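Local coordinates for dihydrodipicolinate reductase N-terminus domain-containing protein (Mycobacterium smegmatis, PDB 6IAQ) that acts as an NADP-dependent amine dehydrogenase, probably interconverting ketones and amines through hydride transfer at the nicotinamide ring, at residues L106-P118 / P201-A213. Residues are numbered along the deposited sequence; the frame is centred on the assembly and turned at random.
Sequences LSEEMLYPWETSP and PTFGRNVLDALVA. With NAP (NADP nicotinamide-adenine-dinucleotide phosphate), chain F; EDO (1,2-ethanediol), chain E.
Asn-206, on helix 203-215, spends both protons of its amide on the loop 106-118. ND2 reaches Thr-116 OG1 at 2.9 Å, with that oxygen in the amide plane, and Tyr-112 O at 3.0 Å from above the carbonyl plane. The Thr-116 hydroxyl donates in turn to Glu-109 OE2 (2.7 Å), which Ser-117 OG also grips, while Leu-86 N holds Glu-109 OE1. Water 2 adds a second link, accepting from Thr-116 N and donating to Asp-209 OD2 (2.8 Å). Arg-205 NE donates a nearly straight hydrogen bond (2.8 Å, 174°) to Asp-209 OD1, part of a salt bridge, and Thr-116 CG2 lies over the face of that guanidinium.

Packing flanks this polar core. Tyr-112 swings its ring anti to the backbone N (chi1 -159°) and lays one face over Ala-210 CA, 4.0 Å from the ring centroid; Trp-114 CD1 lies against the opposite face, near its rim. Pro-201 CG presses on the Glu-109 carboxylate. Toward the cofactor, Glu-108 CG sits over the centre of the Phe-203 ring, and its carboxylate stacks 18° from the ring plane. Glu-108 OE1 bonds Ser-84 OG, and OE2 accepts from NADP O2D (2.8 Å) and from a 1,2-ethanediol probably left from crystallisation.

The contact thus joins the Rossmann-type nucleotide-binding part to the C-terminal domain helix, and Phe-203 backs the very carboxylate that holds the nicotinamide ribose.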
ATOM      1  N   LEU A 106       9.915 -16.772  -7.581  1.00 26.91           N
ATOM      2  CA  LEU A 106       9.692 -15.611  -8.480  1.00 27.97           C
ATOM      3  C   LEU A 106       8.761 -15.991  -9.612  1.00 26.11           C
ATOM      4  O   LEU A 106       8.424 -15.069 -10.380  1.00 26.80           O
ATOM      5  CB  LEU A 106      11.037 -15.117  -9.020  1.00 23.14           C
ATOM      6  CG  LEU A 106      11.926 -14.464  -7.980  1.00 24.67           C
ATOM      7  CD1 LEU A 106      13.145 -13.882  -8.640  1.00 23.82           C
ATOM      8  CD2 LEU A 106      11.151 -13.445  -7.134  1.00 25.62           C
ATOM      9  N   SER A 107       8.376 -17.278  -9.775  1.00 25.19           N
ATOM     10  CA  SER A 107       7.518 -17.697 -10.909  1.00 24.98           C
ATOM     11  C   SER A 107       6.323 -16.732 -11.045  1.00 29.17           C
ATOM     12  O   SER A 107       5.502 -16.697 -10.138  1.00 25.38           O
ATOM     13  CB  SER A 107       7.077 -19.136 -10.792  1.00 28.76           C
ATOM     14  OG  SER A 107       8.196 -20.006 -10.934  1.00 29.50           O
ATOM     15  N   GLU A 108       6.218 -16.011 -12.168  1.00 28.75           N
ATOM     16  CA  GLU A 108       5.213 -14.932 -12.352  1.00 27.39           C
ATOM     17  C   GLU A 108       3.812 -15.550 -12.297  1.00 31.13           C
ATOM     18  O   GLU A 108       2.901 -14.929 -11.746  1.00 29.43           O
ATOM     19  CB  GLU A 108       5.457 -14.143 -13.651  1.00 27.36           C
ATOM     20  CG  GLU A 108       6.702 -13.266 -13.590  1.00 26.12           C
ATOM     21  CD  GLU A 108       7.994 -13.895 -14.061  1.00 29.06           C
ATOM     22  OE1 GLU A 108       8.063 -15.156 -14.083  1.00 31.02           O
ATOM     23  OE2 GLU A 108       8.945 -13.129 -14.369  1.00 27.75           O
ATOM     24  N   GLU A 109       3.626 -16.740 -12.867  1.00 29.91           N
ATOM     25  CA  GLU A 109       2.292 -17.389 -12.873  1.00 29.50           C
ATOM     26  C   GLU A 109       1.908 -17.789 -11.441  1.00 29.40           C
ATOM     27  O   GLU A 109       0.706 -17.742 -11.111  1.00 30.80           O
ATOM     28  CB  GLU A 109       2.237 -18.551 -13.869  1.00 31.61           C
ATOM     29  CG  GLU A 109       0.822 -19.003 -14.092  1.00 33.04           C
ATOM     30  CD  GLU A 109       0.639 -20.235 -14.958  1.00 34.69           C
ATOM     31  OE1 GLU A 109       1.645 -20.727 -15.524  1.00 34.36           O
ATOM     32  OE2 GLU A 109      -0.513 -20.693 -15.055  1.00 36.72           O
ATOM     33  N   MET A 110       2.883 -18.096 -10.577  1.00 30.37           N
ATOM     34  CA  MET A 110       2.589 -18.526  -9.187  1.00 32.59           C
ATOM     35  C   MET A 110       2.070 -17.328  -8.367  1.00 34.87           C
ATOM     36  O   MET A 110       1.615 -17.550  -7.248  1.00 33.99           O
ATOM     37  CB  MET A 110       3.825 -19.126  -8.512  1.00 34.08           C
ATOM     38  CG  MET A 110       3.974 -20.628  -8.737  1.00 37.03           C
ATOM     39  SD  MET A 110       2.614 -21.568  -7.950  1.00 34.23           S
ATOM     40  CE  MET A 110       3.006 -21.345  -6.222  1.00 36.27           C
ATOM     41  N   LEU A 111       2.130 -16.095  -8.885  1.00 34.91           N
ATOM     42  CA  LEU A 111       1.575 -14.917  -8.153  1.00 29.18           C
ATOM     43  C   LEU A 111       0.122 -15.225  -7.780  1.00 30.21           C
ATOM     44  O   LEU A 111      -0.281 -14.944  -6.598  1.00 28.76           O
ATOM     45  CB  LEU A 111       1.664 -13.665  -9.032  1.00 30.92           C
ATOM     46  CG  LEU A 111       1.143 -12.383  -8.379  1.00 28.20           C
ATOM     47  CD1 LEU A 111       2.093 -11.900  -7.305  1.00 28.70           C
ATOM     48  CD2 LEU A 111       0.907 -11.323  -9.453  1.00 30.54           C
ATOM     49  N   TYR A 112      -0.623 -15.772  -8.736  1.00 30.91           N
ATOM     50  CA  TYR A 112      -2.034 -16.166  -8.554  1.00 35.36           C
ATOM     51  C   TYR A 112      -2.382 -17.182  -9.635  1.00 33.04           C
ATOM     52  O   TYR A 112      -2.851 -16.810 -10.709  1.00 30.60           O
ATOM     53  CB  TYR A 112      -2.956 -14.943  -8.580  1.00 36.99           C
ATOM     54  CG  TYR A 112      -4.286 -15.220  -7.921  1.00 37.13           C
ATOM     55  CD1 TYR A 112      -4.464 -15.056  -6.549  1.00 37.54           C
ATOM     56  CD2 TYR A 112      -5.342 -15.724  -8.667  1.00 41.46           C
ATOM     57  CE1 TYR A 112      -5.676 -15.364  -5.943  1.00 35.86           C
ATOM     58  CE2 TYR A 112      -6.558 -16.032  -8.079  1.00 39.11           C
ATOM     59  CZ  TYR A 112      -6.717 -15.858  -6.716  1.00 39.94           C
ATOM     60  OH  TYR A 112      -7.906 -16.158  -6.134  1.00 44.77           O
ATOM     61  N   PRO A 113      -2.083 -18.485  -9.404  1.00 32.18           N
ATOM     62  CA  PRO A 113      -2.158 -19.485 -10.470  1.00 33.17           C
ATOM     63  C   PRO A 113      -3.478 -20.244 -10.616  1.00 37.42           C
ATOM     64  O   PRO A 113      -3.597 -21.002 -11.579  1.00 42.25           O
ATOM     65  CB  PRO A 113      -1.058 -20.445 -10.011  1.00 32.78           C
ATOM     66  CG  PRO A 113      -1.216 -20.480  -8.505  1.00 33.86           C
ATOM     67  CD  PRO A 113      -1.537 -19.044  -8.154  1.00 32.18           C
ATOM     68  N   TRP A 114      -4.436 -20.017  -9.712  1.00 32.23           N
ATOM     69  CA  TRP A 114      -5.659 -20.849  -9.581  1.00 36.26           C
ATOM     70  C   TRP A 114      -6.451 -20.876 -10.909  1.00 36.02           C
ATOM     71  O   TRP A 114      -7.002 -21.949 -11.238  1.00 42.94           O
ATOM     72  CB  TRP A 114      -6.531 -20.322  -8.444  1.00 30.11           C
ATOM     73  CG  TRP A 114      -5.857 -20.314  -7.111  1.00 32.39           C
ATOM     74  CD1 TRP A 114      -5.374 -19.216  -6.469  1.00 30.40           C
ATOM     75  CD2 TRP A 114      -5.572 -21.441  -6.258  1.00 35.05           C
ATOM     76  NE1 TRP A 114      -4.806 -19.591  -5.278  1.00 34.29           N
ATOM     77  CE2 TRP A 114      -4.932 -20.939  -5.104  1.00 36.92           C
ATOM     78  CE3 TRP A 114      -5.813 -22.814  -6.336  1.00 32.63           C
ATOM     79  CZ2 TRP A 114      -4.517 -21.757  -4.047  1.00 38.15           C
ATOM     80  CZ3 TRP A 114      -5.412 -23.624  -5.295  1.00 35.72           C
ATOM     81  CH2 TRP A 114      -4.760 -23.113  -4.158  1.00 38.12           C
ATOM     82  N   GLU A 115      -6.508 -19.767 -11.652  1.00 35.81           N
ATOM     83  CA  GLU A 115      -7.357 -19.672 -12.862  1.00 34.66           C
ATOM     84  C   GLU A 115      -6.567 -20.120 -14.088  1.00 40.86           C
ATOM     85  O   GLU A 115      -7.162 -20.808 -14.942  1.00 45.20           O
ATOM     86  CB  GLU A 115      -7.884 -18.251 -13.067  1.00 36.17           C
ATOM     87  CG  GLU A 115      -8.603 -17.678 -11.855  1.00 40.35           C
ATOM     88  CD  GLU A 115      -9.769 -18.504 -11.360  1.00 44.23           C
ATOM     89  OE1 GLU A 115     -10.521 -18.996 -12.200  1.00 48.27           O
ATOM     90  OE2 GLU A 115      -9.916 -18.628 -10.132  1.00 48.20           O
ATOM     91  N   THR A 116      -5.287 -19.739 -14.215  1.00 35.74           N
ATOM     92  CA  THR A 116      -4.511 -20.037 -15.449  1.00 35.94           C
ATOM     93  C   THR A 116      -4.065 -21.514 -15.439  1.00 35.81           C
ATOM     94  O   THR A 116      -3.926 -22.061 -16.502  1.00 32.50           O
ATOM     95  CB  THR A 116      -3.347 -19.048 -15.650  1.00 31.23           C
ATOM     96  OG1 THR A 116      -2.583 -19.015 -14.442  1.00 31.91           O
ATOM     97  CG2 THR A 116      -3.837 -17.668 -16.015  1.00 32.97           C
ATOM     98  N   SER A 117      -3.812 -22.111 -14.267  1.00 41.05           N
ATOM     99  CA  SER A 117      -3.283 -23.496 -14.123  1.00 41.34           C
ATOM    100  C   SER A 117      -4.024 -24.209 -12.992  1.00 35.72           C
ATOM    101  O   SER A 117      -3.452 -24.515 -11.938  1.00 40.79           O
ATOM    102  CB  SER A 117      -1.792 -23.473 -13.895  1.00 41.33           C
ATOM    103  OG  SER A 117      -1.090 -23.166 -15.090  1.00 34.24           O
ATOM    104  N   PRO A 118      -5.347 -24.412 -13.148  1.00 37.10           N
ATOM    105  CA  PRO A 118      -6.177 -24.903 -12.041  1.00 38.01           C
ATOM    106  C   PRO A 118      -5.794 -26.322 -11.564  1.00 37.23           C
ATOM    107  O   PRO A 118      -5.764 -26.540 -10.350  1.00 33.43           O
ATOM    108  CB  PRO A 118      -7.606 -24.869 -12.601  1.00 40.46           C
ATOM    109  CG  PRO A 118      -7.445 -24.867 -14.113  1.00 35.99           C
ATOM    110  CD  PRO A 118      -6.098 -24.239 -14.407  1.00 34.21           C
ATOM    111  N   PRO A 201       0.269 -18.134 -20.217  1.00 35.31           N
ATOM    112  CA  PRO A 201      -0.518 -16.984 -19.783  1.00 35.52           C
ATOM    113  C   PRO A 201       0.423 -15.770 -19.591  1.00 35.69           C
ATOM    114  O   PRO A 201       1.606 -15.915 -19.311  1.00 34.41           O
ATOM    115  CB  PRO A 201      -1.153 -17.433 -18.452  1.00 36.90           C
ATOM    116  CG  PRO A 201      -0.191 -18.501 -17.910  1.00 39.43           C
ATOM    117  CD  PRO A 201       0.374 -19.172 -19.163  1.00 38.12           C
ATOM    118  N   THR A 202      -0.109 -14.586 -19.826  1.00 30.89           N
ATOM    119  CA  THR A 202       0.615 -13.308 -19.626  1.00 32.47           C
ATOM    120  C   THR A 202       0.801 -13.079 -18.124  1.00 31.27           C
ATOM    121  O   THR A 202      -0.072 -13.454 -17.322  1.00 27.33           O
ATOM    122  CB  THR A 202      -0.100 -12.145 -20.322  1.00 34.13           C
ATOM    123  OG1 THR A 202      -1.399 -12.036 -19.725  1.00 33.45           O
ATOM    124  CG2 THR A 202      -0.177 -12.358 -21.821  1.00 36.15           C
ATOM    125  N   PHE A 203       1.910 -12.441 -17.754  1.00 31.21           N
ATOM    126  CA  PHE A 203       2.170 -12.017 -16.352  1.00 27.42           C
ATOM    127  C   PHE A 203       0.979 -11.213 -15.833  1.00 26.71           C
ATOM    128  O   PHE A 203       0.549 -11.423 -14.676  1.00 28.62           O
ATOM    129  CB  PHE A 203       3.450 -11.187 -16.264  1.00 27.45           C
ATOM    130  CG  PHE A 203       4.726 -11.915 -16.618  1.00 27.90           C
ATOM    131  CD1 PHE A 203       4.745 -13.275 -16.930  1.00 29.03           C
ATOM    132  CD2 PHE A 203       5.929 -11.238 -16.577  1.00 25.59           C
ATOM    133  CE1 PHE A 203       5.936 -13.918 -17.229  1.00 28.15           C
ATOM    134  CE2 PHE A 203       7.115 -11.888 -16.863  1.00 26.91           C
ATOM    135  CZ  PHE A 203       7.115 -13.222 -17.177  1.00 27.97           C
ATOM    136  N   GLY A 204       0.462 -10.332 -16.676  1.00 28.34           N
ATOM    137  CA  GLY A 204      -0.618  -9.406 -16.306  1.00 30.54           C
ATOM    138  C   GLY A 204      -1.923 -10.119 -16.030  1.00 30.67           C
ATOM    139  O   GLY A 204      -2.698  -9.629 -15.199  1.00 29.19           O
ATOM    140  N   ARG A 205      -2.168 -11.262 -16.676  1.00 29.83           N
ATOM    141  CA  ARG A 205      -3.401 -12.036 -16.422  1.00 27.49           C
ATOM    142  C   ARG A 205      -3.413 -12.485 -14.956  1.00 29.06           C
ATOM    143  O   ARG A 205      -4.458 -12.395 -14.267  1.00 30.73           O
ATOM    144  CB  ARG A 205      -3.494 -13.181 -17.432  1.00 32.42           C
ATOM    145  CG  ARG A 205      -4.583 -14.195 -17.095  1.00 32.15           C
ATOM    146  CD  ARG A 205      -5.973 -13.586 -17.100  1.00 34.09           C
ATOM    147  NE  ARG A 205      -6.808 -14.523 -16.373  1.00 41.83           N
ATOM    148  CZ  ARG A 205      -7.311 -15.629 -16.894  1.00 39.86           C
ATOM    149  NH1 ARG A 205      -7.109 -15.905 -18.172  1.00 37.60           N
ATOM    150  NH2 ARG A 205      -8.056 -16.424 -16.151  1.00 40.04           N
ATOM    151  N   ASN A 206      -2.272 -12.956 -14.464  1.00 30.18           N
ATOM    152  CA  ASN A 206      -2.181 -13.413 -13.061  1.00 31.22           C
ATOM    153  C   ASN A 206      -2.362 -12.190 -12.152  1.00 32.98           C
ATOM    154  O   ASN A 206      -3.034 -12.338 -11.106  1.00 29.10           O
ATOM    155  CB  ASN A 206      -0.912 -14.215 -12.846  1.00 31.88           C
ATOM    156  CG  ASN A 206      -0.898 -15.435 -13.738  1.00 33.72           C
ATOM    157  OD1 ASN A 206      -0.115 -15.481 -14.693  1.00 35.24           O
ATOM    158  ND2 ASN A 206      -1.794 -16.389 -13.448  1.00 32.85           N
ATOM    159  N   VAL A 207      -1.821 -11.030 -12.537  1.00 31.27           N
ATOM    160  CA  VAL A 207      -2.004  -9.783 -11.730  1.00 30.59           C
ATOM    161  C   VAL A 207      -3.505  -9.499 -11.575  1.00 26.79           C
ATOM    162  O   VAL A 207      -3.957  -9.298 -10.444  1.00 29.72           O
ATOM    163  CB  VAL A 207      -1.255  -8.588 -12.354  1.00 29.52           C
ATOM    164  CG1 VAL A 207      -1.648  -7.269 -11.684  1.00 31.00           C
ATOM    165  CG2 VAL A 207       0.246  -8.785 -12.228  1.00 31.44           C
ATOM    166  N   LEU A 208      -4.237  -9.453 -12.677  1.00 28.86           N
ATOM    167  CA  LEU A 208      -5.677  -9.091 -12.658  1.00 34.10           C
ATOM    168  C   LEU A 208      -6.498 -10.184 -11.956  1.00 32.99           C
ATOM    169  O   LEU A 208      -7.453  -9.825 -11.251  1.00 32.38           O
ATOM    170  CB  LEU A 208      -6.145  -8.819 -14.084  1.00 29.57           C
ATOM    171  CG  LEU A 208      -5.467  -7.646 -14.783  1.00 33.13           C
ATOM    172  CD1 LEU A 208      -6.135  -7.315 -16.107  1.00 32.90           C
ATOM    173  CD2 LEU A 208      -5.387  -6.415 -13.882  1.00 33.61           C
ATOM    174  N   ASP A 209      -6.130 -11.461 -12.074  1.00 33.78           N
ATOM    175  CA  ASP A 209      -6.863 -12.545 -11.358  1.00 33.61           C
ATOM    176  C   ASP A 209      -6.751 -12.270  -9.858  1.00 32.25           C
ATOM    177  O   ASP A 209      -7.741 -12.406  -9.142  1.00 31.14           O
ATOM    178  CB  ASP A 209      -6.337 -13.948 -11.697  1.00 38.45           C
ATOM    179  CG  ASP A 209      -6.662 -14.442 -13.110  1.00 41.56           C
ATOM    180  OD1 ASP A 209      -7.548 -13.846 -13.762  1.00 42.37           O
ATOM    181  OD2 ASP A 209      -6.024 -15.437 -13.557  1.00 40.68           O
ATOM    182  N   ALA A 210      -5.567 -11.876  -9.383  1.00 30.66           N
ATOM    183  CA  ALA A 210      -5.315 -11.579  -7.951  1.00 32.59           C
ATOM    184  C   ALA A 210      -6.180 -10.385  -7.513  1.00 35.55           C
ATOM    185  O   ALA A 210      -6.782 -10.476  -6.425  1.00 32.56           O
ATOM    186  CB  ALA A 210      -3.849 -11.310  -7.708  1.00 30.88           C
ATOM    187  N   LEU A 211      -6.212  -9.296  -8.294  1.00 35.66           N
ATOM    188  CA  LEU A 211      -6.954  -8.067  -7.891  1.00 34.16           C
ATOM    189  C   LEU A 211      -8.453  -8.378  -7.847  1.00 33.64           C
ATOM    190  O   LEU A 211      -9.109  -8.017  -6.880  1.00 32.77           O
ATOM    191  CB  LEU A 211      -6.628  -6.931  -8.866  1.00 35.16           C
ATOM    192  CG  LEU A 211      -5.249  -6.299  -8.702  1.00 32.13           C
ATOM    193  CD1 LEU A 211      -5.024  -5.272  -9.785  1.00 33.98           C
ATOM    194  CD2 LEU A 211      -5.088  -5.671  -7.327  1.00 33.35           C
ATOM    195  N   VAL A 212      -8.950  -9.065  -8.864  1.00 39.90           N
ATOM    196  CA  VAL A 212     -10.387  -9.457  -8.969  1.00 37.82           C
ATOM    197  C   VAL A 212     -10.763 -10.341  -7.775  1.00 41.06           C
ATOM    198  O   VAL A 212     -11.788 -10.044  -7.118  1.00 44.60           O
ATOM    199  CB  VAL A 212     -10.666 -10.118 -10.322  1.00 39.34           C
ATOM    200  CG1 VAL A 212     -12.008 -10.838 -10.356  1.00 43.14           C
ATOM    201  CG2 VAL A 212     -10.564  -9.095 -11.453  1.00 38.60           C
ATOM    202  N   ALA A 213      -9.964 -11.370  -7.481  1.00 40.52           N
ATOM    203  CA  ALA A 213     -10.230 -12.311  -6.373  1.00 37.83           C
ATOM    204  C   ALA A 213     -10.142 -11.560  -5.041  1.00 40.15           C
ATOM    205  O   ALA A 213     -11.030 -11.764  -4.174  1.00 37.10           O
ATOM    206  CB  ALA A 213      -9.265 -13.471  -6.423  1.00 41.35           C
TER
HETATM  207  PA  NAP F 402      18.443 -16.512 -15.102  1.00 26.75           P
HETATM  208  O1A NAP F 402      19.561 -15.632 -14.795  1.00 26.25           O
HETATM  209  O2A NAP F 402      18.255 -17.220 -16.477  1.00 25.71           O
HETATM  210  O5B NAP F 402      18.429 -17.647 -13.928  1.00 29.38           O
HETATM  211  C5B NAP F 402      17.675 -18.863 -14.030  1.00 29.66           C
HETATM  212  C4B NAP F 402      18.402 -19.935 -13.230  1.00 32.85           C
HETATM  213  O4B NAP F 402      17.673 -21.160 -13.221  1.00 33.64           O
HETATM  214  C3B NAP F 402      19.824 -20.285 -13.746  1.00 34.37           C
HETATM  215  O3B NAP F 402      20.667 -20.187 -12.572  1.00 34.47           O
HETATM  216  C2B NAP F 402      19.775 -21.739 -14.205  1.00 38.56           C
HETATM  217  O2B NAP F 402      20.950 -22.504 -13.857  1.00 41.17           O
HETATM  218  C1B NAP F 402      18.678 -22.222 -13.308  1.00 33.78           C
HETATM  219  N9A NAP F 402      17.948 -23.421 -13.714  1.00 37.01           N
HETATM  220  C8A NAP F 402      17.239 -23.654 -14.836  1.00 33.26           C
HETATM  221  N7A NAP F 402      16.667 -24.859 -14.731  1.00 34.98           N
HETATM  222  C5A NAP F 402      16.953 -25.343 -13.499  1.00 37.22           C
HETATM  223  C6A NAP F 402      16.650 -26.554 -12.694  1.00 38.30           C
HETATM  224  N6A NAP F 402      15.898 -27.530 -13.185  1.00 40.84           N
HETATM  225  N1A NAP F 402      17.162 -26.650 -11.468  1.00 37.82           N
HETATM  226  C2A NAP F 402      17.924 -25.692 -10.901  1.00 38.14           C
HETATM  227  N3A NAP F 402      18.252 -24.552 -11.552  1.00 37.50           N
HETATM  228  C4A NAP F 402      17.806 -24.393 -12.831  1.00 34.81           C
HETATM  229  O3  NAP F 402      17.000 -15.758 -14.873  1.00 27.67           O
HETATM  230  PN  NAP F 402      16.658 -14.695 -13.647  1.00 25.24           P
HETATM  231  O1N NAP F 402      16.733 -13.265 -14.084  1.00 27.32           O
HETATM  232  O2N NAP F 402      17.383 -15.073 -12.404  1.00 24.96           O
HETATM  233  O5D NAP F 402      15.126 -15.153 -13.614  1.00 24.22           O
HETATM  234  C5D NAP F 402      14.637 -16.415 -13.145  1.00 25.52           C
HETATM  235  C4D NAP F 402      13.141 -16.553 -13.188  1.00 26.50           C
HETATM  236  O4D NAP F 402      12.578 -15.584 -12.244  1.00 27.28           O
HETATM  237  C3D NAP F 402      12.602 -16.299 -14.568  1.00 25.18           C
HETATM  238  O3D NAP F 402      11.575 -17.205 -14.928  1.00 23.76           O
HETATM  239  C2D NAP F 402      12.039 -14.876 -14.454  1.00 25.39           C
HETATM  240  O2D NAP F 402      11.013 -14.680 -15.437  1.00 24.89           O
HETATM  241  C1D NAP F 402      11.592 -14.847 -12.964  1.00 26.95           C
HETATM  242  N1N NAP F 402      11.531 -13.473 -12.435  1.00 23.74           N
HETATM  243  C2N NAP F 402      10.423 -13.101 -11.823  1.00 24.60           C
HETATM  244  C3N NAP F 402      10.303 -11.797 -11.365  1.00 24.38           C
HETATM  245  C7N NAP F 402       9.072 -11.340 -10.614  1.00 26.19           C
HETATM  246  O7N NAP F 402       8.994 -10.132 -10.394  1.00 26.83           O
HETATM  247  N7N NAP F 402       8.146 -12.214 -10.181  1.00 24.85           N
HETATM  248  C4N NAP F 402      11.365 -10.911 -11.550  1.00 22.74           C
HETATM  249  C5N NAP F 402      12.526 -11.329 -12.193  1.00 23.77           C
HETATM  250  C6N NAP F 402      12.566 -12.633 -12.618  1.00 22.34           C
HETATM  251  P2B NAP F 402      22.398 -22.164 -14.440  1.00 38.72           P
HETATM  252  O1X NAP F 402      22.848 -20.855 -13.859  1.00 35.82           O
HETATM  253  O2X NAP F 402      23.313 -23.216 -13.816  1.00 37.48           O
HETATM  254  O3X NAP F 402      22.085 -22.259 -15.937  1.00 43.32           O
HETATM  255  C1  EDO E 401       9.342  -9.354 -14.502  1.00 35.34           C
HETATM  256  O1  EDO E 401       8.536 -10.423 -14.097  1.00 36.31           O
HETATM  257  C2  EDO E 401       8.959  -8.116 -13.771  1.00 37.27           C
HETATM  258  O2  EDO E 401       9.642  -7.999 -12.525  1.00 38.84           O
HETATM  259  O   HOH W   1       2.626 -12.208 -12.533  1.00 29.17           O
HETATM  260  O   HOH W   2      -4.871 -17.460 -12.065  1.00 34.20           O